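Local coordinates for protein-arginine-phosphatase (Bacillus subtilis subsp. subtilis, PDB 4KK3) that removes phosphate from phosphoarginine residues of proteins, counteracting the arginine kinase McsB and restoring DNA binding by the repressor CtsR, at residues T11-M16 / L117-G122; P49-A54 / D125-T130. One frame throughout, in Å; residues are numbered along the deposited sequence.

Interaction 1: residues T11-M16 / L117-G122; sequences TCRSPM and LDPFGG. With PO4 (phosphate ion), chain B.
Cys12 and Phe120 bring the backbones to within 6.8 Å, CA to CA, where the start of helix 13-28, with Cys12 as N-cap, faces an irregular run that ends in a type II turn from Pro119 to Gly122. A phosphate ion sits between the two. From the 11-16 side, the backbone N of Thr11 and of Cys12 both donate to its O4, as does Thr11 OG1, and Arg13 N points at O1 with a nearly straight N-H (170°). The bend of the Arg13 chain at chi3 (-55°) puts Arg13 NE 2.9 Å from phosphate O1. The guanidinium meets the ion edge-on, and Arg13 NH2 reaches phosphate O3 at 2.9 Å. Asp118 lies over a face of that guanidinium, its carboxylate stacked nearly parallel to it, and the salt bridge from Arg13 NH2 to Asp118 OD2 at 3.5 Å is one of charge alone. A water takes a weak bond from Arg13 NH2 and donates to Asp118 OD2. Asp118 OD1 accepts from Phe120 N, an Asx turn, and stands 2.8 Å from phosphate O2. Cys12 CB packs on Pro119 CG, while Cys12 SG lies at the edge of the Phe120 ring. An alanine at Arg13 removes both side-chain donors, to O1 and O3, and would probably leave the ion less firmly held and the Asp118 carboxylate without its charged mate. This is the phosphate-binding P-loop of the low molecular weight phosphatases, which carries the nucleophile Cys7, closed by the loop bearing the proton donor/acceptor Asp118.

Interaction 2: residues P49-A54 / D125-T130; sequences PHAVEA and DIYKQT
His50 and Tyr127 make the main contact between helices 49-54 and 125-130, whose short axes approach to 9.0 Å at a crossing angle of -56°. Along the second helix the contact begins at Tyr127, whose side chain leaves the backbone toward helix 49-54. His50 CB sits over the centre of the phenol ring, 3.4 Å from the centroid and only 11° off the normal, a close CH-pi contact. The imidazole beyond CB turns its edge to the same ring in an offset edge-to-face pair, with the planes at 73° and His50 CD2 3.9 Å from Tyr127 CE1. Further round the phenol, Ala51 N lies 3.5 Å from Tyr127 CD2, and the Ala51 methyl packs against CE2. The hydroxyl at the far end has a weak hydrogen bond with Thr48 OG1, just ahead of helix 49-56. One residue on, Lys128 lays the start of its chain beside Ala54, Lys128 CG to Ala54 CB 4.3 Å, at the point where the two backbones come nearest, 5.5 Å between the CA atoms of Ala54 and Lys128. The small Ala54 methyl also meets Tyr127 CB. Beyond CG the extended lysine chain carries NZ to a salt bridge with Glu57, while Glu53 OE2 stands 5.2 Å from Lys128 NZ without touching it. Thr130, the last residue of the segment, turns to Met16 and Pro119 instead. The arrangement is an interhelical aromatic contact joining helix 49-56 to the C-terminal helix 124-145, with Tyr127 reaching Cys12 of the substrate-binding loop.

From the N terminus, the chain passes through strand 2-7 and the phosphate loop into 11-16, then through helix 13-28 and strand 33-38 to 49-54. It runs on through the remaining sheet strands to 117-122, where interaction 1 closes a loop of 100 residues, and a little later to 125-130, where interaction 2 closes one of 70. The two loops cross, neither lying inside the other. The centres of interactions 1 and 2 are about 8 Å apart, and the contacts meet at Tyr127, whose OH is 3.1 Å from Cys12 SG. Together they tie the active-site loops to helix 49-56 and the C-terminal helix 124-145.

Interaction 1: residues T11-M16 / L117-G122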
ATOM      1  N   THR A  11      -6.076  -5.397  -5.531  1.00 16.61           N
ATOM      2  CA  THR A  11      -5.969  -6.863  -5.556  1.00 16.19           C
ATOM      3  C   THR A  11      -4.535  -7.368  -5.439  1.00 18.84           C
ATOM      4  O   THR A  11      -4.315  -8.509  -5.032  1.00 19.61           O
ATOM      5  CB  THR A  11      -6.606  -7.465  -6.831  1.00 22.63           C
ATOM      6  OG1 THR A  11      -5.948  -6.947  -7.995  1.00 23.95           O
ATOM      7  CG2 THR A  11      -8.091  -7.130  -6.903  1.00 28.82           C
ATOM      8  N   CYS A  12      -3.557  -6.542  -5.799  1.00 17.30           N
ATOM      9  CA  CYS A  12      -2.165  -7.000  -5.762  1.00 16.72           C
ATOM     10  C   CYS A  12      -1.223  -6.164  -4.887  1.00 17.47           C
ATOM     11  O   CYS A  12      -0.821  -6.587  -3.806  1.00 16.80           O
ATOM     12  CB  CYS A  12      -1.597  -7.121  -7.163  1.00 14.96           C
ATOM     13  SG  CYS A  12      -2.645  -8.044  -8.327  1.00 24.68           S
ATOM     14  N   ARG A  13      -0.874  -4.978  -5.360  1.00 14.50           N
ATOM     15  CA  ARG A  13       0.161  -4.167  -4.708  1.00 17.60           C
ATOM     16  C   ARG A  13      -0.239  -3.645  -3.335  1.00 14.57           C
ATOM     17  O   ARG A  13       0.475  -3.862  -2.352  1.00 14.69           O
ATOM     18  CB  ARG A  13       0.538  -2.973  -5.591  1.00 12.72           C
ATOM     19  CG  ARG A  13       1.566  -3.273  -6.661  1.00 13.21           C
ATOM     20  CD  ARG A  13       1.554  -2.160  -7.739  1.00 14.43           C
ATOM     21  NE  ARG A  13       0.221  -1.985  -8.297  1.00 13.22           N
ATOM     22  CZ  ARG A  13      -0.079  -1.074  -9.221  1.00 15.59           C
ATOM     23  NH1 ARG A  13       0.875  -0.282  -9.681  1.00 16.17           N
ATOM     24  NH2 ARG A  13      -1.318  -0.974  -9.681  1.00 18.33           N
ATOM     25  N   SER A  14      -1.353  -2.921  -3.262  1.00 15.99           N
ATOM     26  CA  SER A  14      -1.743  -2.368  -1.971  1.00 14.85           C
ATOM     27  C   SER A  14      -2.130  -3.411  -0.906  1.00 14.44           C
ATOM     28  O   SER A  14      -1.786  -3.206   0.256  1.00 15.32           O
ATOM     29  CB  SER A  14      -2.719  -1.169  -2.059  1.00 18.04           C
ATOM     30  OG  SER A  14      -4.009  -1.503  -2.532  1.00 18.17           O
ATOM     31  N   PRO A  15      -2.805  -4.529  -1.291  1.00 13.48           N
ATOM     32  CA  PRO A  15      -3.010  -5.576  -0.277  1.00 15.18           C
ATOM     33  C   PRO A  15      -1.705  -6.233   0.154  1.00 12.28           C
ATOM     34  O   PRO A  15      -1.579  -6.572   1.331  1.00 17.62           O
ATOM     35  CB  PRO A  15      -3.905  -6.606  -0.990  1.00 16.52           C
ATOM     36  CG  PRO A  15      -4.555  -5.851  -2.102  1.00 18.41           C
ATOM     37  CD  PRO A  15      -3.531  -4.843  -2.539  1.00 15.92           C
HETATM   38  N   MSE A  16      -0.764  -6.443  -0.766  1.00 11.74           N
HETATM   39  CA  MSE A  16       0.549  -6.954  -0.364  1.00 13.60           C
HETATM   40  C   MSE A  16       1.241  -5.971   0.563  1.00 15.58           C
HETATM   41  O   MSE A  16       1.802  -6.352   1.569  1.00 14.80           O
HETATM   42  CB  MSE A  16       1.446  -7.268  -1.569  1.00 13.47           C
HETATM   43  CG  MSE A  16       1.150  -8.649  -2.190  1.00 19.49           C
HETATM   44 SE   MSE A  16       2.517  -9.228  -3.482  0.79 30.45          SE
HETATM   45  CE  MSE A  16       2.042  -7.999  -4.856  1.00 14.51           C
ATOM     46  N   LEU A 117       5.470  -0.761 -10.041  1.00 18.42           N
ATOM     47  CA  LEU A 117       4.703  -1.154 -11.234  1.00 21.07           C
ATOM     48  C   LEU A 117       3.721  -2.307 -10.989  1.00 24.62           C
ATOM     49  O   LEU A 117       3.967  -3.188 -10.156  1.00 21.11           O
ATOM     50  CB  LEU A 117       5.649  -1.497 -12.387  1.00 18.01           C
ATOM     51  CG  LEU A 117       6.602  -0.385 -12.819  1.00 24.38           C
ATOM     52  CD1 LEU A 117       7.495  -0.852 -13.954  1.00 28.00           C
ATOM     53  CD2 LEU A 117       5.786   0.826 -13.228  1.00 24.38           C
ATOM     54  N   ASP A 118       2.618  -2.300 -11.736  1.00 22.92           N
ATOM     55  CA  ASP A 118       1.547  -3.290 -11.564  1.00 21.57           C
ATOM     56  C   ASP A 118       2.013  -4.696 -11.970  1.00 20.13           C
ATOM     57  O   ASP A 118       2.423  -4.918 -13.108  1.00 21.64           O
ATOM     58  CB  ASP A 118       0.340  -2.886 -12.424  1.00 20.67           C
ATOM     59  CG  ASP A 118      -0.953  -3.538 -11.976  1.00 24.16           C
ATOM     60  OD1 ASP A 118      -0.904  -4.530 -11.217  1.00 23.10           O
ATOM     61  OD2 ASP A 118      -2.032  -3.057 -12.383  1.00 28.13           O
ATOM     62  N   PRO A 119       1.965  -5.658 -11.031  1.00 18.38           N
ATOM     63  CA  PRO A 119       2.333  -7.031 -11.382  1.00 20.21           C
ATOM     64  C   PRO A 119       1.186  -7.817 -11.989  1.00 23.88           C
ATOM     65  O   PRO A 119       1.427  -8.945 -12.414  1.00 27.04           O
ATOM     66  CB  PRO A 119       2.682  -7.646 -10.023  1.00 17.86           C
ATOM     67  CG  PRO A 119       1.750  -6.958  -9.096  1.00 17.05           C
ATOM     68  CD  PRO A 119       1.663  -5.518  -9.602  1.00 15.26           C
ATOM     69  N   PHE A 120      -0.025  -7.259 -12.027  1.00 21.80           N
ATOM     70  CA  PHE A 120      -1.189  -8.033 -12.455  1.00 23.57           C
ATOM     71  C   PHE A 120      -0.995  -8.643 -13.843  1.00 33.62           C
ATOM     72  O   PHE A 120      -0.483  -7.991 -14.750  1.00 35.65           O
ATOM     73  CB  PHE A 120      -2.475  -7.199 -12.425  1.00 28.31           C
ATOM     74  CG  PHE A 120      -3.700  -7.982 -12.803  1.00 24.19           C
ATOM     75  CD1 PHE A 120      -4.168  -7.982 -14.110  1.00 25.00           C
ATOM     76  CD2 PHE A 120      -4.366  -8.743 -11.858  1.00 30.23           C
ATOM     77  CE1 PHE A 120      -5.283  -8.728 -14.460  1.00 29.49           C
ATOM     78  CE2 PHE A 120      -5.483  -9.492 -12.202  1.00 33.06           C
ATOM     79  CZ  PHE A 120      -5.945  -9.476 -13.508  1.00 30.40           C
ATOM     80  N   GLY A 121      -1.395  -9.903 -13.989  1.00 32.97           N
ATOM     81  CA  GLY A 121      -1.235 -10.610 -15.246  1.00 36.57           C
ATOM     82  C   GLY A 121       0.142 -11.229 -15.401  1.00 39.89           C
ATOM     83  O   GLY A 121       0.386 -11.971 -16.352  1.00 40.80           O
ATOM     84  N   GLY A 122       1.039 -10.940 -14.461  1.00 33.81           N
ATOM     85  CA  GLY A 122       2.394 -11.458 -14.523  1.00 28.50           C
ATOM     86  C   GLY A 122       2.534 -12.812 -13.851  1.00 28.15           C
ATOM     87  O   GLY A 122       1.612 -13.287 -13.190  1.00 28.65           O
TER
HETATM   88  P   PO4 B 201      -3.226  -3.934  -8.416  1.00 21.57           P
HETATM   89  O1  PO4 B 201      -1.873  -3.859  -7.774  1.00 19.49           O
HETATM   90  O2  PO4 B 201      -3.142  -4.857  -9.624  1.00 22.18           O
HETATM   91  O3  PO4 B 201      -3.586  -2.536  -8.946  1.00 19.44           O
HETATM   92  O4  PO4 B 201      -4.329  -4.406  -7.519  1.00 22.63           O
HETATM   93  O   HOH W   1      -2.426  -0.431 -12.885  1.00 32.32           O

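Interaction 2: residues P49-A54 / D125-T130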
ATOM      1  N   PRO A  49      -4.467 -14.790  -6.748  1.00 28.33           N
ATOM      2  CA  PRO A  49      -3.785 -15.988  -6.248  1.00 24.11           C
ATOM      3  C   PRO A  49      -2.274 -15.819  -6.137  1.00 22.32           C
ATOM      4  O   PRO A  49      -1.692 -16.256  -5.150  1.00 22.31           O
ATOM      5  CB  PRO A  49      -4.127 -17.041  -7.303  1.00 26.04           C
ATOM      6  CG  PRO A  49      -5.446 -16.606  -7.831  1.00 30.08           C
ATOM      7  CD  PRO A  49      -5.395 -15.099  -7.848  1.00 28.40           C
ATOM      8  N   HIS A  50      -1.649 -15.175  -7.120  1.00 23.99           N
ATOM      9  CA  HIS A  50      -0.203 -14.986  -7.090  1.00 20.13           C
ATOM     10  C   HIS A  50       0.257 -14.104  -5.930  1.00 17.35           C
ATOM     11  O   HIS A  50       1.332 -14.331  -5.372  1.00 21.05           O
ATOM     12  CB  HIS A  50       0.303 -14.388  -8.402  1.00 26.21           C
ATOM     13  CG  HIS A  50       0.352 -15.362  -9.539  1.00 28.72           C
ATOM     14  ND1 HIS A  50       0.237 -16.724  -9.365  1.00 30.91           N
ATOM     15  CD2 HIS A  50       0.518 -15.165 -10.868  1.00 30.58           C
ATOM     16  CE1 HIS A  50       0.321 -17.324 -10.539  1.00 33.12           C
ATOM     17  NE2 HIS A  50       0.490 -16.401 -11.468  1.00 34.63           N
ATOM     18  N   ALA A  51      -0.538 -13.086  -5.597  1.00 18.66           N
ATOM     19  CA  ALA A  51      -0.204 -12.195  -4.481  1.00 17.98           C
ATOM     20  C   ALA A  51      -0.273 -12.995  -3.176  1.00 19.15           C
ATOM     21  O   ALA A  51       0.608 -12.893  -2.298  1.00 19.11           O
ATOM     22  CB  ALA A  51      -1.161 -11.005  -4.435  1.00 18.65           C
ATOM     23  N   VAL A  52      -1.323 -13.794  -3.067  1.00 18.87           N
ATOM     24  CA  VAL A  52      -1.489 -14.674  -1.910  1.00 18.48           C
ATOM     25  C   VAL A  52      -0.325 -15.653  -1.775  1.00 22.07           C
ATOM     26  O   VAL A  52       0.238 -15.834  -0.678  1.00 19.10           O
ATOM     27  CB  VAL A  52      -2.827 -15.437  -1.966  1.00 21.04           C
ATOM     28  CG1 VAL A  52      -2.850 -16.568  -0.930  1.00 22.24           C
ATOM     29  CG2 VAL A  52      -3.978 -14.480  -1.728  1.00 24.46           C
ATOM     30  N   GLU A  53       0.041 -16.282  -2.885  1.00 20.87           N
ATOM     31  CA  GLU A  53       1.126 -17.260  -2.884  1.00 23.32           C
ATOM     32  C   GLU A  53       2.467 -16.591  -2.547  1.00 23.34           C
ATOM     33  O   GLU A  53       3.271 -17.130  -1.791  1.00 22.21           O
ATOM     34  CB  GLU A  53       1.188 -18.002  -4.234  1.00 22.02           C
ATOM     35  CG  GLU A  53       2.442 -18.854  -4.419  1.00 29.73           C
ATOM     36  CD  GLU A  53       2.425 -19.667  -5.707  1.00 43.61           C
ATOM     37  OE1 GLU A  53       1.530 -19.442  -6.554  1.00 48.26           O
ATOM     38  OE2 GLU A  53       3.308 -20.538  -5.870  1.00 47.12           O
ATOM     39  N   ALA A  54       2.692 -15.395  -3.087  1.00 19.82           N
ATOM     40  CA  ALA A  54       3.928 -14.670  -2.825  1.00 16.58           C
ATOM     41  C   ALA A  54       4.118 -14.380  -1.334  1.00 17.55           C
ATOM     42  O   ALA A  54       5.222 -14.506  -0.803  1.00 19.12           O
ATOM     43  CB  ALA A  54       3.950 -13.358  -3.629  1.00 18.99           C
ATOM     44  N   ASP A 125       6.793 -15.177 -10.490  1.00 26.52           N
ATOM     45  CA  ASP A 125       8.085 -14.532 -10.300  1.00 24.50           C
ATOM     46  C   ASP A 125       8.011 -13.009 -10.370  1.00 25.28           C
ATOM     47  O   ASP A 125       8.742 -12.323  -9.652  1.00 25.55           O
ATOM     48  CB  ASP A 125       9.123 -15.088 -11.263  1.00 29.18           C
ATOM     49  CG  ASP A 125       9.326 -16.576 -11.082  1.00 34.53           C
ATOM     50  OD1 ASP A 125       9.816 -16.987 -10.007  1.00 41.97           O
ATOM     51  OD2 ASP A 125       8.981 -17.330 -12.010  1.00 42.52           O
ATOM     52  N   ILE A 126       7.132 -12.484 -11.222  1.00 25.26           N
ATOM     53  CA  ILE A 126       6.880 -11.037 -11.255  1.00 25.34           C
ATOM     54  C   ILE A 126       6.339 -10.566  -9.902  1.00 24.51           C
ATOM     55  O   ILE A 126       6.801  -9.565  -9.341  1.00 21.64           O
ATOM     56  CB  ILE A 126       5.870 -10.652 -12.357  1.00 24.40           C
ATOM     57  CG1 ILE A 126       6.467 -10.892 -13.742  1.00 35.25           C
ATOM     58  CG2 ILE A 126       5.465  -9.174 -12.237  1.00 23.23           C
ATOM     59  CD1 ILE A 126       7.622  -9.968 -14.075  1.00 37.96           C
ATOM     60  N   TYR A 127       5.364 -11.302  -9.375  1.00 23.70           N
ATOM     61  CA  TYR A 127       4.794 -10.986  -8.066  1.00 19.97           C
ATOM     62  C   TYR A 127       5.815 -11.060  -6.940  1.00 19.94           C
ATOM     63  O   TYR A 127       5.794 -10.235  -6.033  1.00 21.52           O
ATOM     64  CB  TYR A 127       3.636 -11.914  -7.732  1.00 19.73           C
ATOM     65  CG  TYR A 127       2.316 -11.490  -8.308  1.00 21.98           C
ATOM     66  CD1 TYR A 127       2.025 -11.715  -9.641  1.00 23.26           C
ATOM     67  CD2 TYR A 127       1.350 -10.879  -7.515  1.00 20.33           C
ATOM     68  CE1 TYR A 127       0.820 -11.338 -10.174  1.00 26.87           C
ATOM     69  CE2 TYR A 127       0.127 -10.504  -8.045  1.00 23.86           C
ATOM     70  CZ  TYR A 127      -0.126 -10.733  -9.373  1.00 27.55           C
ATOM     71  OH  TYR A 127      -1.335 -10.363  -9.913  1.00 37.65           O
ATOM     72  N   LYS A 128       6.699 -12.048  -6.983  1.00 22.43           N
ATOM     73  CA  LYS A 128       7.680 -12.181  -5.916  1.00 21.77           C
ATOM     74  C   LYS A 128       8.664 -11.018  -5.952  1.00 26.19           C
ATOM     75  O   LYS A 128       9.125 -10.562  -4.911  1.00 21.49           O
ATOM     76  CB  LYS A 128       8.392 -13.537  -5.956  1.00 24.06           C
ATOM     77  CG  LYS A 128       7.472 -14.693  -5.631  1.00 23.55           C
ATOM     78  CD  LYS A 128       8.245 -16.008  -5.622  1.00 33.79           C
ATOM     79  CE  LYS A 128       7.320 -17.203  -5.598  1.00 39.65           C
ATOM     80  NZ  LYS A 128       8.068 -18.473  -5.334  1.00 45.87           N
ATOM     81  N   GLN A 129       8.958 -10.522  -7.152  1.00 25.70           N
ATOM     82  CA  GLN A 129       9.795  -9.335  -7.305  1.00 24.04           C
ATOM     83  C   GLN A 129       9.105  -8.095  -6.734  1.00 20.80           C
ATOM     84  O   GLN A 129       9.726  -7.291  -6.050  1.00 24.61           O
ATOM     85  CB  GLN A 129      10.167  -9.125  -8.775  1.00 24.37           C
ATOM     86  CG  GLN A 129      11.056 -10.234  -9.343  1.00 38.70           C
ATOM     87  CD  GLN A 129      11.351 -10.054 -10.823  1.00 47.06           C
ATOM     88  OE1 GLN A 129      10.713 -10.672 -11.678  1.00 43.81           O
ATOM     89  NE2 GLN A 129      12.325  -9.205 -11.131  1.00 51.86           N
ATOM     90  N   THR A 130       7.812  -7.960  -7.002  1.00 20.21           N
ATOM     91  CA  THR A 130       7.018  -6.880  -6.420  1.00 17.74           C
ATOM     92  C   THR A 130       7.010  -6.982  -4.895  1.00 18.11           C
ATOM     93  O   THR A 130       7.221  -5.999  -4.179  1.00 18.33           O
ATOM     94  CB  THR A 130       5.582  -6.919  -6.933  1.00 19.06           C
ATOM     95  OG1 THR A 130       5.592  -6.729  -8.351  1.00 21.53           O
ATOM     96  CG2 THR A 130       4.755  -5.814  -6.288  1.00 20.42           C
TER